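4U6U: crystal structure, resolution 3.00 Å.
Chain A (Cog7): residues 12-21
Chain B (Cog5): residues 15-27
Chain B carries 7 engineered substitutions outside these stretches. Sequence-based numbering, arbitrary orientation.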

# COMPACT_ATOMS: atom_id res chain seq x y z
N MET A 12 33.36 13.27 -25.92
CA MET A 12 31.94 13.41 -25.76
C MET A 12 31.63 14.36 -24.64
O MET A 12 30.80 15.23 -24.76
CB MET A 12 31.34 12.03 -25.51
CG MET A 12 30.09 11.99 -24.68
SD MET A 12 29.70 10.26 -24.41
CE MET A 12 29.61 9.71 -26.13
N PHE A 13 32.36 14.20 -23.54
CA PHE A 13 32.16 15.03 -22.37
C PHE A 13 32.56 16.49 -22.57
O PHE A 13 32.12 17.36 -21.84
CB PHE A 13 32.95 14.47 -21.22
CG PHE A 13 32.36 13.25 -20.62
CD1 PHE A 13 31.09 13.28 -20.09
CD2 PHE A 13 33.12 12.10 -20.50
CE1 PHE A 13 30.56 12.16 -19.49
CE2 PHE A 13 32.59 10.98 -19.89
CZ PHE A 13 31.32 11.01 -19.38
N PHE A 14 33.43 16.75 -23.54
CA PHE A 14 33.88 18.12 -23.76
C PHE A 14 32.90 18.92 -24.59
O PHE A 14 33.11 20.09 -24.82
CB PHE A 14 35.28 18.13 -24.40
CG PHE A 14 36.37 17.98 -23.39
CD1 PHE A 14 36.69 16.72 -22.88
CD2 PHE A 14 37.01 19.09 -22.88
CE1 PHE A 14 37.67 16.57 -21.91
CE2 PHE A 14 37.98 18.96 -21.91
CZ PHE A 14 38.31 17.69 -21.42
N ASP A 15 31.85 18.25 -25.05
CA ASP A 15 30.81 18.82 -25.91
C ASP A 15 29.81 19.60 -25.05
O ASP A 15 29.32 19.09 -24.04
CB ASP A 15 30.20 17.66 -26.72
CG ASP A 15 28.96 18.02 -27.53
OD1 ASP A 15 28.72 19.19 -27.90
OD2 ASP A 15 28.25 17.05 -27.86
N ASP A 16 29.58 20.85 -25.42
CA ASP A 16 28.73 21.76 -24.67
C ASP A 16 27.32 21.23 -24.58
O ASP A 16 26.70 21.27 -23.51
CB ASP A 16 28.71 23.15 -25.30
CG ASP A 16 30.04 23.84 -25.25
OD1 ASP A 16 30.93 23.41 -24.48
OD2 ASP A 16 30.20 24.85 -25.95
N ASP A 17 26.84 20.72 -25.70
CA ASP A 17 25.47 20.24 -25.77
C ASP A 17 25.35 18.83 -25.21
O ASP A 17 24.27 18.25 -25.20
CB ASP A 17 24.97 20.32 -27.20
CG ASP A 17 25.24 21.67 -27.84
OD1 ASP A 17 24.71 22.68 -27.34
OD2 ASP A 17 25.95 21.71 -28.88
N PHE A 18 26.45 18.27 -24.71
CA PHE A 18 26.38 16.95 -24.10
C PHE A 18 25.50 17.05 -22.88
O PHE A 18 25.78 17.81 -21.96
CB PHE A 18 27.75 16.38 -23.70
CG PHE A 18 27.63 15.10 -22.89
CD1 PHE A 18 27.50 13.87 -23.52
CD2 PHE A 18 27.62 15.13 -21.50
CE1 PHE A 18 27.37 12.71 -22.79
CE2 PHE A 18 27.49 13.96 -20.76
CZ PHE A 18 27.37 12.75 -21.41
N VAL A 19 24.43 16.28 -22.86
CA VAL A 19 23.59 16.28 -21.68
C VAL A 19 23.56 14.89 -21.04
O VAL A 19 23.21 13.91 -21.70
CB VAL A 19 22.16 16.81 -22.03
CG1 VAL A 19 21.89 16.73 -23.54
CG2 VAL A 19 21.12 16.09 -21.23
N PRO A 20 24.00 14.78 -19.77
CA PRO A 20 24.08 13.49 -19.07
C PRO A 20 22.77 12.71 -19.05
O PRO A 20 22.81 11.52 -19.37
CB PRO A 20 24.51 13.88 -17.66
CG PRO A 20 25.26 15.13 -17.84
CD PRO A 20 24.59 15.87 -18.97
N GLN A 21 21.66 13.35 -18.71
CA GLN A 21 20.37 12.64 -18.69
C GLN A 21 20.10 11.96 -20.04
O GLN A 21 19.52 10.87 -20.11
CB GLN A 21 19.23 13.59 -18.33
CG GLN A 21 18.78 13.54 -16.87
CD GLN A 21 17.75 12.47 -16.60
OE1 GLN A 21 17.69 11.45 -17.29
NE2 GLN A 21 16.91 12.69 -15.61
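Chain B 15-27: ERALKLQTVSSKI

Chain B, residues 15-27, is one unbroken helix with i to i+4 backbone hydrogen bonds, and it packs against a largely irregular segment of Cog7. The two chains advance in the same general sense: Phe13(A) lies nearest Val23(B), CA to CA 5.8 Å, and Pro20(A) nearest Lys26(B), CA to CA 6.3 Å. The face of the helix that meets chain A is built from Lys19(B), Val23(B) and Lys26(B), whose CA-to-CB bonds point toward it, with Leu20(B) and Ile27(B) along one side of it.

The apolar rule is one aliphatic side chain over each of two aromatic rings. Ile27(B) CG1, with chi1 m and chi2 t, sits 3.4 Å from the centroid of the Phe13(A) ring, almost on its normal. Val23(B) CG2 covers a face of Phe14(A), 3.8 Å from that ring's centroid, while Val23(B) CG1 reaches Phe13(A) CB at 3.9 Å. Val23(B) thus packs against both phenylalanines, CG1 touching both: it is also 3.9 Å from Phe14(A) CE1. Leu20(B) CD1 adds a contact with Phe14(A) CE2 at 3.8 Å.

The polar rule is lysine ammonium groups meeting backbone carbonyls of chain A. Lys19(B) NZ donates to Phe14(A) O at 2.6 Å and forms a salt bridge with Asp16(A) OD1 at 2.8 Å, so one ammonium binds both main chain and carboxylate. Lys26(B), chi1 m and then extended, brings its NZ to Asp16(A) O at 3.0 Å, with a weak bond to Asp15(A) O at 3.5 Å. The Asp15(A) and Asp16(A) carbonyls belong to a type I turn from Asp15(A) to Phe18(A).

Lys26(B) also uses its methylenes: CD lies at the edge of the Phe18(A) ring, 4.0 Å from CD2, and CG is 4.2 Å from Pro20(A) CG.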

# COMPACT_ATOMS: atom_id res chain seq x y z
N GLU B 15 39.78 30.46 -18.92
CA GLU B 15 38.77 29.76 -19.75
C GLU B 15 38.92 28.23 -19.66
O GLU B 15 37.93 27.52 -19.46
CB GLU B 15 38.84 30.24 -21.20
CG GLU B 15 38.11 31.56 -21.40
CD GLU B 15 38.49 32.29 -22.70
OE1 GLU B 15 38.25 33.53 -22.76
OE2 GLU B 15 39.03 31.64 -23.63
N ARG B 16 40.15 27.71 -19.77
CA ARG B 16 40.37 26.27 -19.78
C ARG B 16 39.87 25.66 -18.47
O ARG B 16 39.24 24.59 -18.46
CB ARG B 16 41.84 25.95 -20.00
CG ARG B 16 42.24 24.49 -19.79
CD ARG B 16 41.94 23.61 -20.99
NE ARG B 16 42.26 22.21 -20.71
CZ ARG B 16 41.94 21.18 -21.49
NH1 ARG B 16 41.29 21.36 -22.65
NH2 ARG B 16 42.29 19.95 -21.11
N ALA B 17 40.11 26.38 -17.39
CA ALA B 17 39.71 25.93 -16.07
C ALA B 17 38.21 25.84 -15.94
O ALA B 17 37.66 24.88 -15.37
CB ALA B 17 40.27 26.87 -15.03
N LEU B 18 37.53 26.85 -16.45
CA LEU B 18 36.09 26.90 -16.38
C LEU B 18 35.49 25.72 -17.10
O LEU B 18 34.50 25.13 -16.66
CB LEU B 18 35.59 28.20 -16.99
CG LEU B 18 34.74 29.04 -16.06
CD1 LEU B 18 33.77 28.10 -15.27
CD2 LEU B 18 35.65 29.82 -15.17
N LYS B 19 36.10 25.42 -18.24
CA LYS B 19 35.64 24.36 -19.11
C LYS B 19 35.77 23.03 -18.42
O LYS B 19 34.83 22.22 -18.40
CB LYS B 19 36.44 24.38 -20.40
CG LYS B 19 36.18 23.21 -21.30
CD LYS B 19 34.79 23.20 -21.78
CE LYS B 19 34.59 22.17 -22.85
NZ LYS B 19 33.24 22.34 -23.43
N LEU B 20 36.95 22.82 -17.84
CA LEU B 20 37.26 21.61 -17.11
C LEU B 20 36.25 21.39 -15.97
O LEU B 20 35.80 20.26 -15.75
CB LEU B 20 38.70 21.68 -16.58
CG LEU B 20 39.80 20.87 -17.30
CD1 LEU B 20 39.37 20.44 -18.68
CD2 LEU B 20 41.12 21.60 -17.37
N GLN B 21 35.88 22.46 -15.26
CA GLN B 21 34.85 22.33 -14.23
C GLN B 21 33.55 21.72 -14.80
O GLN B 21 32.90 20.88 -14.16
CB GLN B 21 34.55 23.69 -13.59
CG GLN B 21 35.59 24.21 -12.66
CD GLN B 21 34.97 24.89 -11.43
OE1 GLN B 21 34.52 26.03 -11.48
NE2 GLN B 21 34.91 24.16 -10.33
N THR B 22 33.19 22.15 -16.00
CA THR B 22 31.99 21.70 -16.67
C THR B 22 32.10 20.23 -17.03
O THR B 22 31.15 19.44 -16.81
CB THR B 22 31.72 22.52 -17.93
OG1 THR B 22 31.41 23.86 -17.54
CG2 THR B 22 30.56 21.96 -18.70
N VAL B 23 33.25 19.88 -17.60
CA VAL B 23 33.50 18.50 -17.95
C VAL B 23 33.45 17.64 -16.67
O VAL B 23 32.80 16.60 -16.63
CB VAL B 23 34.84 18.35 -18.63
CG1 VAL B 23 35.06 16.88 -19.04
CG2 VAL B 23 34.91 19.23 -19.85
N SER B 24 34.05 18.13 -15.60
CA SER B 24 34.03 17.36 -14.37
C SER B 24 32.59 17.13 -13.93
O SER B 24 32.19 15.98 -13.65
CB SER B 24 34.82 18.03 -13.27
OG SER B 24 35.37 17.03 -12.42
N SER B 25 31.80 18.20 -13.89
CA SER B 25 30.41 18.08 -13.48
C SER B 25 29.61 17.16 -14.39
O SER B 25 28.87 16.34 -13.90
CB SER B 25 29.75 19.43 -13.41
OG SER B 25 30.25 20.11 -12.28
N LYS B 26 29.80 17.27 -15.69
CA LYS B 26 29.10 16.36 -16.60
C LYS B 26 29.51 14.90 -16.33
O LYS B 26 28.64 14.03 -16.29
CB LYS B 26 29.35 16.77 -18.05
CG LYS B 26 28.38 17.89 -18.48
CD LYS B 26 28.76 18.57 -19.77
CE LYS B 26 27.79 19.70 -20.04
NZ LYS B 26 28.32 20.64 -21.07
N ILE B 27 30.80 14.61 -16.09
CA ILE B 27 31.18 13.22 -15.85
C ILE B 27 30.53 12.71 -14.56
O ILE B 27 29.99 11.60 -14.52
CB ILE B 27 32.69 13.01 -15.76
CG1 ILE B 27 33.35 13.26 -17.12
CG2 ILE B 27 33.00 11.59 -15.30
CD1 ILE B 27 34.86 13.13 -17.07